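Local coordinates for endo-1,4-beta-xylanase (Bacteroides thetaiotaomicron VPI-5482, PDB 3KST), which probably hydrolyses O-glycosidic bonds in xylan-type polysaccharides, as a calcium-binding member of glycosyl hydrolase family 43, at residues G139-Y144 and D161-I166; K92-Y97 and I103-S108; Y85-K90 and L133-D138. All coordinates share one frame; numbering follows the deposited sequence.

Contact 1 of 3, residues G139-Y144 and D161-I166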
ATOM      1  N   GLY A 139      10.150  15.836  10.703  1.00 16.93           N
ATOM      2  CA  GLY A 139      10.653  16.014   9.331  1.00 16.27           C
ATOM      3  C   GLY A 139      11.488  14.835   8.815  1.00 15.25           C
ATOM      4  O   GLY A 139      11.881  14.838   7.652  1.00 16.26           O
ATOM      5  N   THR A 140      11.710  13.819   9.646  1.00 14.25           N
ATOM      6  CA  THR A 140      12.545  12.667   9.314  1.00 13.64           C
ATOM      7  C   THR A 140      11.738  11.678   8.460  1.00 12.79           C
ATOM      8  O   THR A 140      10.676  11.224   8.909  1.00 12.07           O
ATOM      9  CB  THR A 140      13.051  11.968  10.607  1.00 13.05           C
ATOM     10  OG1 THR A 140      13.757  12.934  11.430  1.00 15.51           O
ATOM     11  CG2 THR A 140      13.944  10.722  10.322  1.00 12.80           C
ATOM     12  N   PRO A 141      12.252  11.327   7.263  1.00 12.27           N
ATOM     13  CA  PRO A 141      11.573  10.335   6.401  1.00 12.42           C
ATOM     14  C   PRO A 141      11.925   8.899   6.800  1.00 12.58           C
ATOM     15  O   PRO A 141      13.094   8.621   7.067  1.00 12.85           O
ATOM     16  CB  PRO A 141      12.140  10.658   5.012  1.00 12.64           C
ATOM     17  CG  PRO A 141      13.499  11.165   5.281  1.00 12.40           C
ATOM     18  CD  PRO A 141      13.411  11.922   6.567  1.00 12.21           C
ATOM     19  N   TYR A 142      10.920   8.014   6.841  1.00 11.71           N
ATOM     20  CA  TYR A 142      11.109   6.575   7.104  1.00 11.07           C
ATOM     21  C   TYR A 142      10.480   5.778   5.974  1.00 10.26           C
ATOM     22  O   TYR A 142       9.384   6.133   5.524  1.00 12.12           O
ATOM     23  CB  TYR A 142      10.471   6.151   8.430  1.00 10.31           C
ATOM     24  CG  TYR A 142      11.064   6.852   9.607  1.00  9.60           C
ATOM     25  CD1 TYR A 142      12.232   6.386  10.207  1.00  9.55           C
ATOM     26  CD2 TYR A 142      10.453   8.006  10.132  1.00 11.03           C
ATOM     27  CE1 TYR A 142      12.785   7.052  11.321  1.00  9.84           C
ATOM     28  CE2 TYR A 142      10.988   8.663  11.228  1.00 13.10           C
ATOM     29  CZ  TYR A 142      12.164   8.194  11.806  1.00 11.69           C
ATOM     30  OH  TYR A 142      12.659   8.863  12.891  1.00 12.23           O
ATOM     31  N   LEU A 143      11.164   4.726   5.519  1.00  9.62           N
ATOM     32  CA  LEU A 143      10.640   3.800   4.506  1.00  9.05           C
ATOM     33  C   LEU A 143      10.492   2.422   5.127  1.00  9.43           C
ATOM     34  O   LEU A 143      11.469   1.861   5.690  1.00  8.98           O
ATOM     35  CB  LEU A 143      11.538   3.715   3.255  1.00  8.99           C
ATOM     36  CG  LEU A 143      10.911   2.997   2.041  1.00  7.92           C
ATOM     37  CD1 LEU A 143       9.770   3.840   1.514  1.00  8.37           C
ATOM     38  CD2 LEU A 143      11.922   2.782   0.883  1.00 11.56           C
ATOM     39  N   TYR A 144       9.268   1.897   5.038  1.00  9.22           N
ATOM     40  CA  TYR A 144       8.890   0.558   5.462  1.00  9.25           C
ATOM     41  C   TYR A 144       8.885  -0.275   4.186  1.00  9.34           C
ATOM     42  O   TYR A 144       8.470   0.206   3.140  1.00  9.42           O
ATOM     43  CB  TYR A 144       7.526   0.555   6.161  1.00  8.49           C
ATOM     44  CG  TYR A 144       7.574   1.449   7.366  1.00 10.01           C
ATOM     45  CD1 TYR A 144       7.410   2.828   7.233  1.00  8.14           C
ATOM     46  CD2 TYR A 144       7.873   0.938   8.636  1.00 10.90           C
ATOM     47  CE1 TYR A 144       7.543   3.687   8.330  1.00 10.62           C
ATOM     48  CE2 TYR A 144       7.986   1.797   9.753  1.00 12.90           C
ATOM     49  CZ  TYR A 144       7.813   3.166   9.584  1.00  9.38           C
ATOM     50  OH  TYR A 144       7.923   4.033  10.640  1.00 13.44           O
ATOM     51  N   ASP A 161      17.753  12.779   2.803  1.00 14.68           N
ATOM     52  CA  ASP A 161      16.940  13.991   2.603  1.00 15.84           C
ATOM     53  C   ASP A 161      16.256  14.000   1.228  1.00 15.51           C
ATOM     54  O   ASP A 161      15.140  14.474   1.101  1.00 15.84           O
ATOM     55  CB  ASP A 161      17.803  15.284   2.709  1.00 16.82           C
ATOM     56  CG  ASP A 161      18.449  15.499   4.098  1.00 20.53           C
ATOM     57  OD1 ASP A 161      17.859  15.154   5.148  1.00 24.96           O
ATOM     58  OD2 ASP A 161      19.567  16.077   4.147  1.00 23.56           O
ATOM     59  N   ASP A 162      16.935  13.461   0.211  1.00 14.69           N
ATOM     60  CA  ASP A 162      16.397  13.443  -1.171  1.00 14.49           C
ATOM     61  C   ASP A 162      15.379  12.320  -1.429  1.00 13.39           C
ATOM     62  O   ASP A 162      14.905  12.199  -2.559  1.00 13.46           O
ATOM     63  CB  ASP A 162      17.530  13.437  -2.240  1.00 14.76           C
ATOM     64  CG  ASP A 162      18.411  12.171  -2.230  1.00 16.20           C
ATOM     65  OD1 ASP A 162      18.176  11.224  -1.473  1.00 16.98           O
ATOM     66  OD2 ASP A 162      19.335  12.087  -3.074  1.00 20.10           O
ATOM     67  N   LEU A 163      15.116  11.465  -0.429  1.00 12.05           N
ATOM     68  CA  LEU A 163      14.162  10.339  -0.563  1.00 11.58           C
ATOM     69  C   LEU A 163      14.548   9.266  -1.620  1.00 11.84           C
ATOM     70  O   LEU A 163      13.686   8.438  -2.047  1.00 11.03           O
ATOM     71  CB  LEU A 163      12.739  10.912  -0.822  1.00 11.15           C
ATOM     72  CG  LEU A 163      12.187  12.053   0.066  1.00  9.84           C
ATOM     73  CD1 LEU A 163      10.725  12.436  -0.232  1.00 12.22           C
ATOM     74  CD2 LEU A 163      12.306  11.680   1.535  1.00 11.78           C
HETATM   75  N   MSE A 164      15.843   9.244  -1.990  1.00 11.73           N
HETATM   76  CA  MSE A 164      16.392   8.397  -3.032  0.50 12.03           C
HETATM   77  C   MSE A 164      17.170   7.194  -2.451  1.00 11.62           C
HETATM   78  O   MSE A 164      17.417   6.230  -3.139  1.00 12.13           O
HETATM   79  CB  MSE A 164      17.318   9.282  -3.899  0.50 12.34           C
HETATM   80  CG  MSE A 164      17.420   8.889  -5.340  0.50 12.55           C
HETATM   81 SE   MSE A 164      15.892   9.466  -6.420  0.38 12.21          SE
HETATM   82  CE  MSE A 164      14.597   9.841  -5.029  0.50 12.81           C
ATOM     83  N   SER A 165      17.589   7.292  -1.193  1.00 11.86           N
ATOM     84  CA  SER A 165      18.382   6.236  -0.552  1.00 11.47           C
ATOM     85  C   SER A 165      17.928   6.006   0.870  1.00 11.02           C
ATOM     86  O   SER A 165      17.339   6.908   1.488  1.00 10.06           O
ATOM     87  CB  SER A 165      19.845   6.674  -0.467  1.00 12.08           C
ATOM     88  OG  SER A 165      20.393   7.037  -1.717  1.00 11.46           O
ATOM     89  N   ILE A 166      18.209   4.806   1.372  1.00 10.12           N
ATOM     90  CA  ILE A 166      18.000   4.489   2.796  1.00 11.15           C
ATOM     91  C   ILE A 166      19.337   4.578   3.517  1.00 11.11           C
ATOM     92  O   ILE A 166      20.386   4.354   2.910  1.00 12.64           O
ATOM     93  CB  ILE A 166      17.341   3.117   3.050  1.00 10.19           C
ATOM     94  CG1 ILE A 166      18.107   1.932   2.470  1.00 10.79           C
ATOM     95  CG2 ILE A 166      15.928   3.097   2.472  1.00 12.13           C
ATOM     96  CD1 ILE A 166      17.635   0.602   3.113  1.00  8.67           C
TER
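Two apolar touches join the segments, Pro141 with Leu163 and Leu143 with Ile166. They pin a loop on one face of a blade sheet of the five-bladed beta-propeller known for family 43, where the loop following strand 152-158 folds back over one side of strand 141-148. At the first touch, CD2 of Leu163 comes 3.6 Å from CB of Pro141 and 4.0 Å from Pro141 CG, so one methyl branch rests on the rim of the pyrrolidine ring. Leu163 reaches the proline because its CG sits beside the backbone N, opposite the carbonyl carbon (chi1 -48°), leaving CD2 as the branch turned to the strand. The second touch is looser: CD2 of Leu143 stands 4.3 Å from CG2 of Ile166. All four side chains are buried, as expected of a purely apolar contact.

Alternation along the strand fixes the pattern. Pro141 and Leu143 both direct their side chains at the loop, while Tyr142, between them, packs on Phe134 and Val156. Backbone hydrogen bonds of Pro141 with Met159 and of Leu143 with Ala157 hold the strand in its sheet, and Ile166 also packs on Ala157, so the loop lies against the strand next door as well. Within the loop, Asp162 forms an Asx turn: Met164 N, of a selenomethionine, donates to Asp162 OD1 at 3.1 Å, approaching from above the carboxylate plane, and the same OD1 is also hydrogen-bonded to Thr160 OG1.

Contact 2 of 3, residues K92-Y97 and I103-S108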
ATOM      1  N   LYS A  92       6.540  18.258  -5.285  1.00 17.24           N
ATOM      2  CA  LYS A  92       6.571  17.263  -6.354  1.00 16.06           C
ATOM      3  C   LYS A  92       5.968  15.932  -5.843  1.00 14.11           C
ATOM      4  O   LYS A  92       5.993  15.658  -4.635  1.00 12.61           O
ATOM      5  CB  LYS A  92       8.040  17.056  -6.743  1.00 17.13           C
ATOM      6  CG  LYS A  92       8.321  16.438  -8.091  1.00 17.87           C
ATOM      7  CD  LYS A  92       9.822  16.396  -8.443  1.00 20.48           C
ATOM      8  CE  LYS A  92      10.479  17.790  -8.506  1.00 21.77           C
ATOM      9  NZ  LYS A  92      11.897  17.706  -8.946  1.00 22.24           N
ATOM     10  N   PHE A  93       5.463  15.122  -6.769  1.00 13.12           N
ATOM     11  CA  PHE A  93       4.906  13.797  -6.450  1.00 12.51           C
ATOM     12  C   PHE A  93       6.003  12.719  -6.500  1.00 12.18           C
ATOM     13  O   PHE A  93       6.835  12.707  -7.406  1.00 12.52           O
ATOM     14  CB  PHE A  93       3.746  13.450  -7.391  1.00 12.66           C
ATOM     15  CG  PHE A  93       2.618  14.433  -7.310  1.00 11.42           C
ATOM     16  CD1 PHE A  93       2.657  15.614  -8.059  1.00 11.85           C
ATOM     17  CD2 PHE A  93       1.540  14.207  -6.451  1.00 10.82           C
ATOM     18  CE1 PHE A  93       1.631  16.542  -7.976  1.00 12.07           C
ATOM     19  CE2 PHE A  93       0.511  15.153  -6.352  1.00 12.99           C
ATOM     20  CZ  PHE A  93       0.561  16.312  -7.120  1.00 12.58           C
ATOM     21  N   TYR A  94       5.996  11.811  -5.524  1.00 12.76           N
ATOM     22  CA  TYR A  94       6.926  10.685  -5.457  1.00 11.88           C
ATOM     23  C   TYR A  94       6.145   9.372  -5.510  1.00 11.57           C
ATOM     24  O   TYR A  94       5.177   9.208  -4.763  1.00 10.29           O
ATOM     25  CB  TYR A  94       7.775  10.762  -4.175  1.00 12.47           C
ATOM     26  CG  TYR A  94       8.885  11.816  -4.254  1.00 13.47           C
ATOM     27  CD1 TYR A  94       8.582  13.180  -4.391  1.00 16.39           C
ATOM     28  CD2 TYR A  94      10.243  11.455  -4.224  1.00 14.17           C
ATOM     29  CE1 TYR A  94       9.598  14.143  -4.492  1.00 16.82           C
ATOM     30  CE2 TYR A  94      11.267  12.431  -4.296  1.00 15.29           C
ATOM     31  CZ  TYR A  94      10.919  13.775  -4.418  1.00 17.51           C
ATOM     32  OH  TYR A  94      11.859  14.765  -4.520  1.00 17.90           O
ATOM     33  N   LEU A  95       6.532   8.491  -6.442  1.00 11.34           N
ATOM     34  CA  LEU A  95       5.990   7.151  -6.580  1.00 10.64           C
ATOM     35  C   LEU A  95       7.040   6.152  -6.065  1.00 11.06           C
ATOM     36  O   LEU A  95       8.120   6.044  -6.638  1.00 11.65           O
ATOM     37  CB  LEU A  95       5.665   6.841  -8.052  1.00 11.52           C
ATOM     38  CG  LEU A  95       5.410   5.396  -8.491  1.00 11.86           C
ATOM     39  CD1 LEU A  95       4.247   4.867  -7.706  1.00  9.75           C
ATOM     40  CD2 LEU A  95       5.249   5.299 -10.026  1.00 12.30           C
ATOM     41  N   PHE A  96       6.696   5.422  -5.005  1.00  9.66           N
ATOM     42  CA  PHE A  96       7.544   4.389  -4.423  1.00  8.96           C
ATOM     43  C   PHE A  96       6.940   3.048  -4.845  1.00  8.51           C
ATOM     44  O   PHE A  96       5.739   2.851  -4.749  1.00  8.70           O
ATOM     45  CB  PHE A  96       7.610   4.526  -2.911  1.00  9.63           C
ATOM     46  CG  PHE A  96       8.559   5.584  -2.467  1.00  8.74           C
ATOM     47  CD1 PHE A  96       8.204   6.936  -2.506  1.00 10.70           C
ATOM     48  CD2 PHE A  96       9.853   5.245  -2.096  1.00 10.93           C
ATOM     49  CE1 PHE A  96       9.150   7.917  -2.113  1.00 10.64           C
ATOM     50  CE2 PHE A  96      10.763   6.211  -1.710  1.00 11.46           C
ATOM     51  CZ  PHE A  96      10.415   7.535  -1.718  1.00 11.71           C
ATOM     52  N   TYR A  97       7.772   2.122  -5.289  1.00  8.77           N
ATOM     53  CA  TYR A  97       7.254   0.875  -5.872  1.00  8.47           C
ATOM     54  C   TYR A  97       8.284  -0.237  -5.897  1.00  9.20           C
ATOM     55  O   TYR A  97       9.434  -0.014  -5.542  1.00  9.38           O
ATOM     56  CB  TYR A  97       6.783   1.170  -7.294  1.00  9.55           C
ATOM     57  CG  TYR A  97       7.857   1.661  -8.246  1.00  5.89           C
ATOM     58  CD1 TYR A  97       8.291   3.005  -8.236  1.00  7.29           C
ATOM     59  CD2 TYR A  97       8.442   0.797  -9.169  1.00  6.66           C
ATOM     60  CE1 TYR A  97       9.298   3.477  -9.134  1.00  6.14           C
ATOM     61  CE2 TYR A  97       9.448   1.256 -10.100  1.00  6.41           C
ATOM     62  CZ  TYR A  97       9.861   2.604 -10.066  1.00  8.46           C
ATOM     63  OH  TYR A  97      10.828   3.053 -10.948  1.00  8.20           O
ATOM     64  N   ILE A 103      13.201  -2.357  -4.595  1.00  8.45           N
ATOM     65  CA  ILE A 103      12.422  -1.142  -4.299  1.00  8.13           C
ATOM     66  C   ILE A 103      13.006   0.061  -5.027  1.00  8.57           C
ATOM     67  O   ILE A 103      14.226   0.225  -5.067  1.00  9.37           O
ATOM     68  CB  ILE A 103      12.267  -0.881  -2.804  1.00  9.23           C
ATOM     69  CG1 ILE A 103      13.611  -0.803  -2.061  1.00  8.61           C
ATOM     70  CG2 ILE A 103      11.451  -2.035  -2.206  1.00  8.94           C
ATOM     71  CD1 ILE A 103      13.490  -0.357  -0.624  1.00 10.45           C
ATOM     72  N   CYS A 104      12.109   0.894  -5.536  1.00  9.81           N
ATOM     73  CA  CYS A 104      12.418   2.011  -6.415  1.00  9.38           C
ATOM     74  C   CYS A 104      11.577   3.233  -6.161  1.00  9.98           C
ATOM     75  O   CYS A 104      10.469   3.149  -5.606  1.00 10.22           O
ATOM     76  CB  CYS A 104      12.124   1.584  -7.862  1.00  9.38           C
ATOM     77  SG  CYS A 104      13.012   0.163  -8.489  1.00 12.15           S
ATOM     78  N   VAL A 105      12.076   4.371  -6.657  1.00 10.12           N
ATOM     79  CA  VAL A 105      11.356   5.627  -6.551  1.00 10.31           C
ATOM     80  C   VAL A 105      11.492   6.426  -7.846  1.00 10.51           C
ATOM     81  O   VAL A 105      12.596   6.504  -8.423  1.00 11.05           O
ATOM     82  CB  VAL A 105      11.807   6.471  -5.299  1.00  9.69           C
ATOM     83  CG1 VAL A 105      13.299   6.778  -5.323  1.00 12.17           C
ATOM     84  CG2 VAL A 105      10.977   7.762  -5.153  1.00 10.23           C
ATOM     85  N   ALA A 106      10.355   6.967  -8.284  1.00 10.39           N
ATOM     86  CA  ALA A 106      10.228   7.830  -9.459  1.00  9.85           C
ATOM     87  C   ALA A 106       9.495   9.083  -9.035  1.00  9.94           C
ATOM     88  O   ALA A 106       8.903   9.139  -7.946  1.00 10.02           O
ATOM     89  CB  ALA A 106       9.444   7.106 -10.588  1.00 10.54           C
ATOM     90  N   THR A 107       9.591  10.130  -9.851  1.00 10.72           N
ATOM     91  CA  THR A 107       8.905  11.376  -9.563  1.00 11.21           C
ATOM     92  C   THR A 107       8.088  11.890 -10.753  1.00 10.83           C
ATOM     93  O   THR A 107       8.336  11.536 -11.906  1.00 11.02           O
ATOM     94  CB  THR A 107       9.871  12.517  -9.062  1.00 10.84           C
ATOM     95  OG1 THR A 107      10.630  13.057 -10.153  1.00 13.22           O
ATOM     96  CG2 THR A 107      10.824  12.040  -7.982  1.00 11.25           C
ATOM     97  N   SER A 108       7.153  12.771 -10.421  1.00 12.01           N
ATOM     98  CA  SER A 108       6.275  13.452 -11.372  1.00 12.03           C
ATOM     99  C   SER A 108       5.890  14.821 -10.851  1.00 11.63           C
ATOM    100  O   SER A 108       5.829  15.053  -9.652  1.00 11.05           O
ATOM    101  CB  SER A 108       5.002  12.627 -11.588  1.00 11.95           C
ATOM    102  OG  SER A 108       4.050  13.237 -12.481  1.00 10.37           O
TER
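The Tyr97 ring carries Cys104 CB over one face, 3.5 Å from the ring centroid and displaced toward the rim so that CZ is its nearest atom, while Ala106 N lies at that ring's edge, near its plane. The cysteine SG is farther off, 4.6 Å from the centroid of the Tyr97 ring in an oblique sulfur-aromatic contact. Val105 CG2 lies over the Phe96 ring, 3.6 Å from the centroid, and also meets the edge of the Tyr94 ring. Thr107 CG2 lies over a face of the Tyr94 ring, 3.8 Å from its centroid. At the edge of the Phe93 ring is Ser108 O.

The rings stand on both faces of an antiparallel beta hairpin, strands 92-99 and 102-108, Tyr94 and Phe96 on one and Phe93 and Tyr97 on the other. Phe93-Ser108, Leu95-Ala106 and Tyr97-Cys104 are its hydrogen-bonded pairs, and Tyr94-Thr107 and Phe96-Val105 the non-hydrogen-bonded ones. Leu95 and Ala106 exchange two hydrogen bonds, Ala106 N to Leu95 O and Leu95 N to Ala106 O, each 2.9 Å.

Tyr97 leans over the other strand because its CG lies between the backbone N and the carbonyl carbon (chi1 61°), and its hydroxyl is hydrogen-bonded to Ser73 OG. At the far end, Lys92 lays its aliphatic chain across Thr107, with CD 3.8 Å from OG1 and CG 3.3 Å from Ser108 O.

Contact 3 of 3, residues Y85-K90 and L133-D138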
ATOM      1  N   TYR A  85       2.819  10.012  -3.190  1.00 10.59           N
ATOM      2  CA  TYR A  85       2.725  11.046  -2.188  1.00 10.74           C
ATOM      3  C   TYR A  85       3.170  12.389  -2.755  1.00 12.26           C
ATOM      4  O   TYR A  85       4.190  12.471  -3.449  1.00 11.71           O
ATOM      5  CB  TYR A  85       3.639  10.757  -0.980  1.00 10.77           C
ATOM      6  CG  TYR A  85       3.777   9.327  -0.587  1.00  9.48           C
ATOM      7  CD1 TYR A  85       2.794   8.679   0.171  1.00  7.20           C
ATOM      8  CD2 TYR A  85       4.896   8.594  -0.990  1.00  7.73           C
ATOM      9  CE1 TYR A  85       2.950   7.353   0.540  1.00  7.09           C
ATOM     10  CE2 TYR A  85       5.046   7.300  -0.649  1.00  8.29           C
ATOM     11  CZ  TYR A  85       4.066   6.661   0.106  1.00  5.65           C
ATOM     12  OH  TYR A  85       4.240   5.361   0.437  1.00 11.31           O
ATOM     13  N   TYR A  86       2.431  13.442  -2.407  1.00 13.31           N
ATOM     14  CA  TYR A  86       2.820  14.797  -2.752  1.00 14.40           C
ATOM     15  C   TYR A  86       3.676  15.194  -1.559  1.00 15.28           C
ATOM     16  O   TYR A  86       3.167  15.232  -0.437  1.00 14.23           O
ATOM     17  CB  TYR A  86       1.638  15.745  -2.901  1.00 14.48           C
ATOM     18  CG  TYR A  86       2.124  17.159  -3.153  1.00 16.15           C
ATOM     19  CD1 TYR A  86       2.698  17.516  -4.369  1.00 17.19           C
ATOM     20  CD2 TYR A  86       2.035  18.125  -2.150  1.00 16.21           C
ATOM     21  CE1 TYR A  86       3.200  18.851  -4.583  1.00 17.52           C
ATOM     22  CE2 TYR A  86       2.508  19.443  -2.349  1.00 17.77           C
ATOM     23  CZ  TYR A  86       3.069  19.799  -3.558  1.00 19.51           C
ATOM     24  OH  TYR A  86       3.525  21.093  -3.691  1.00 22.26           O
ATOM     25  N   VAL A  87       4.966  15.412  -1.809  1.00 16.31           N
ATOM     26  CA  VAL A  87       5.899  15.799  -0.743  0.50 17.38           C
ATOM     27  C   VAL A  87       6.014  17.334  -0.712  1.00 18.21           C
ATOM     28  O   VAL A  87       6.588  17.962  -1.618  1.00 17.72           O
ATOM     29  CB  VAL A  87       7.255  15.076  -0.856  0.50 17.34           C
ATOM     30  CG1 VAL A  87       7.069  13.559  -0.678  0.50 17.10           C
ATOM     31  CG2 VAL A  87       7.908  15.360  -2.159  0.50 16.94           C
ATOM     32  N   GLU A  88       5.445  17.926   0.347  1.00 20.04           N
ATOM     33  CA  GLU A  88       5.394  19.390   0.553  1.00 21.89           C
ATOM     34  C   GLU A  88       6.777  20.046   0.518  1.00 21.76           C
ATOM     35  O   GLU A  88       6.938  21.117  -0.095  1.00 22.04           O
ATOM     36  CB  GLU A  88       4.662  19.748   1.865  1.00 22.36           C
ATOM     37  CG  GLU A  88       4.013  21.124   1.849  1.00 25.98           C
ATOM     38  CD  GLU A  88       2.814  21.206   0.898  1.00 29.13           C
ATOM     39  OE1 GLU A  88       1.972  20.275   0.894  1.00 33.58           O
ATOM     40  OE2 GLU A  88       2.695  22.207   0.156  1.00 33.24           O
ATOM     41  N   SER A  89       7.734  19.382   1.184  1.00 22.07           N
ATOM     42  CA  SER A  89       9.172  19.724   1.212  1.00 22.56           C
ATOM     43  C   SER A  89       9.770  19.925  -0.181  1.00 21.93           C
ATOM     44  O   SER A  89      10.512  20.886  -0.393  1.00 23.01           O
ATOM     45  CB  SER A  89       9.956  18.592   1.922  1.00 22.03           C
ATOM     46  OG  SER A  89      11.355  18.820   1.923  1.00 25.73           O
ATOM     47  N   LYS A  90       9.419  19.034  -1.120  1.00 21.11           N
ATOM     48  CA  LYS A  90       9.957  19.038  -2.500  1.00 20.44           C
ATOM     49  C   LYS A  90       9.045  19.625  -3.583  1.00 19.84           C
ATOM     50  O   LYS A  90       9.493  19.767  -4.724  1.00 19.44           O
ATOM     51  CB  LYS A  90      10.306  17.608  -2.947  1.00 20.44           C
ATOM     52  CG  LYS A  90      10.977  16.713  -1.915  1.00 19.91           C
ATOM     53  CD  LYS A  90      12.307  17.240  -1.497  1.00 19.58           C
ATOM     54  CE  LYS A  90      13.018  16.257  -0.622  1.00 18.31           C
ATOM     55  NZ  LYS A  90      14.357  16.761  -0.335  1.00 18.08           N
ATOM     56  N   LEU A 133       6.205   4.930   2.556  1.00  9.66           N
ATOM     57  CA  LEU A 133       6.889   6.077   3.160  1.00  9.80           C
ATOM     58  C   LEU A 133       6.067   6.711   4.284  1.00  9.92           C
ATOM     59  O   LEU A 133       4.839   6.844   4.213  1.00  9.97           O
ATOM     60  CB  LEU A 133       7.174   7.162   2.105  1.00  8.62           C
ATOM     61  CG  LEU A 133       7.914   8.452   2.505  1.00  9.39           C
ATOM     62  CD1 LEU A 133       9.395   8.189   2.884  1.00 12.53           C
ATOM     63  CD2 LEU A 133       7.822   9.422   1.358  1.00 11.18           C
ATOM     64  N   PHE A 134       6.793   7.164   5.301  1.00 10.04           N
ATOM     65  CA  PHE A 134       6.239   7.926   6.411  1.00 11.26           C
ATOM     66  C   PHE A 134       7.199   9.060   6.780  1.00 11.61           C
ATOM     67  O   PHE A 134       8.367   8.811   7.045  1.00 12.49           O
ATOM     68  CB  PHE A 134       6.052   7.051   7.620  1.00 11.25           C
ATOM     69  CG  PHE A 134       5.628   7.825   8.847  1.00 11.32           C
ATOM     70  CD1 PHE A 134       4.393   8.456   8.881  1.00 12.63           C
ATOM     71  CD2 PHE A 134       6.496   7.951   9.943  1.00 10.72           C
ATOM     72  CE1 PHE A 134       3.995   9.202  10.011  1.00 13.29           C
ATOM     73  CE2 PHE A 134       6.125   8.682  11.074  1.00 12.05           C
ATOM     74  CZ  PHE A 134       4.873   9.308  11.111  1.00 11.69           C
ATOM     75  N   ILE A 135       6.699  10.294   6.809  1.00 11.94           N
ATOM     76  CA  ILE A 135       7.508  11.469   7.180  1.00 12.90           C
ATOM     77  C   ILE A 135       6.945  11.949   8.514  1.00 12.25           C
ATOM     78  O   ILE A 135       5.810  12.395   8.578  1.00 13.51           O
ATOM     79  CB  ILE A 135       7.479  12.595   6.112  1.00 13.03           C
ATOM     80  CG1 ILE A 135       8.081  12.079   4.801  1.00 13.72           C
ATOM     81  CG2 ILE A 135       8.328  13.812   6.575  1.00 15.41           C
ATOM     82  CD1 ILE A 135       7.925  13.055   3.598  1.00 13.86           C
ATOM     83  N   ASP A 136       7.765  11.900   9.556  1.00 12.97           N
ATOM     84  CA  ASP A 136       7.303  12.184  10.917  1.00 13.66           C
ATOM     85  C   ASP A 136       7.161  13.701  11.144  1.00 13.79           C
ATOM     86  O   ASP A 136       7.586  14.504  10.325  1.00 14.47           O
ATOM     87  CB  ASP A 136       8.288  11.550  11.934  1.00 13.60           C
ATOM     88  CG  ASP A 136       7.651  11.208  13.265  1.00 13.38           C
ATOM     89  OD1 ASP A 136       6.458  11.526  13.489  1.00 15.20           O
ATOM     90  OD2 ASP A 136       8.362  10.650  14.119  1.00 11.01           O
ATOM     91  N   ASP A 137       6.551  14.060  12.270  1.00 15.42           N
ATOM     92  CA  ASP A 137       6.384  15.457  12.705  1.00 15.95           C
ATOM     93  C   ASP A 137       7.726  16.223  12.799  1.00 16.33           C
ATOM     94  O   ASP A 137       7.759  17.436  12.595  1.00 17.47           O
ATOM     95  CB  ASP A 137       5.608  15.482  14.015  1.00 16.60           C
ATOM     96  CG  ASP A 137       4.204  14.908  13.868  1.00 16.49           C
ATOM     97  OD1 ASP A 137       3.554  15.127  12.818  1.00 23.13           O
ATOM     98  OD2 ASP A 137       3.755  14.218  14.785  1.00 20.54           O
ATOM     99  N   ASP A 138       8.788  15.472  13.106  1.00 16.69           N
ATOM    100  CA  ASP A 138      10.215  15.855  13.157  0.50 17.46           C
ATOM    101  C   ASP A 138      10.792  16.290  11.786  1.00 17.23           C
ATOM    102  O   ASP A 138      11.848  16.938  11.699  1.00 17.53           O
ATOM    103  CB  ASP A 138      10.922  14.547  13.610  0.50 18.00           C
ATOM    104  CG  ASP A 138      12.380  14.675  13.903  0.50 19.54           C
ATOM    105  OD1 ASP A 138      12.978  15.759  13.899  0.50 19.82           O
ATOM    106  OD2 ASP A 138      12.922  13.596  14.175  0.50 23.01           O
TER
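Tyr85 meets Leu133 in two ways, through its hydroxyl and through ring carbon CE2. Leu133 N donates to Tyr85 OH at 2.9 Å in an almost straight bond, 175° at the hydrogen, and Leu133 CB comes 3.5 Å from Tyr85 CE2, oblique to the ring. With chi1 at -36°, Tyr85 CG stays beside the backbone N, a turn that carries the ring toward strand 129-135 of the adjoining sheet. Leu133 is extended instead, its CG opposite the backbone N (chi1 -179°), which lays CD2 along the ring, 3.8 Å from CD2 of Tyr85. The two residues belong to strands 80-87 and 129-135, of two different propeller sheets.

Tyr85 OH is also hydrogen-bonded to OE1 of Glu83, a ligand of the bound calcium. A phenylalanine here would probably leave Leu133 N without its acceptor and remove one hydrogen bond from the Glu83 carboxylate. Since the hydroxyl accepts from the amide, its own proton is probably directed at Glu83, making Tyr85 a second-shell residue that links a backbone amide of one sheet to a metal ligand of another.

Overall arrangement
From the N terminus, strand 80-87 opens contact 3, which is closed only when the chain returns along strand 129-135, with 42 residues between its segments. Contact 2 opens and closes within that interval, as the hairpin that completes the three-stranded sheet begun by strand 80-87. Contact 1 follows in series, bringing the loop after strand 152-158 back on strand 141-148; no two contacts cross. Contact 3 thus joins the three-stranded sheet to the four-stranded one, while contact 2 lies within the first and contact 1 lays a loop on the second. Direct links reinforce this: Tyr94 N with Tyr85 O, Tyr142 N with Phe134 O, Lys90 NZ with Asp161 O, and Leu143 packed on Ile103.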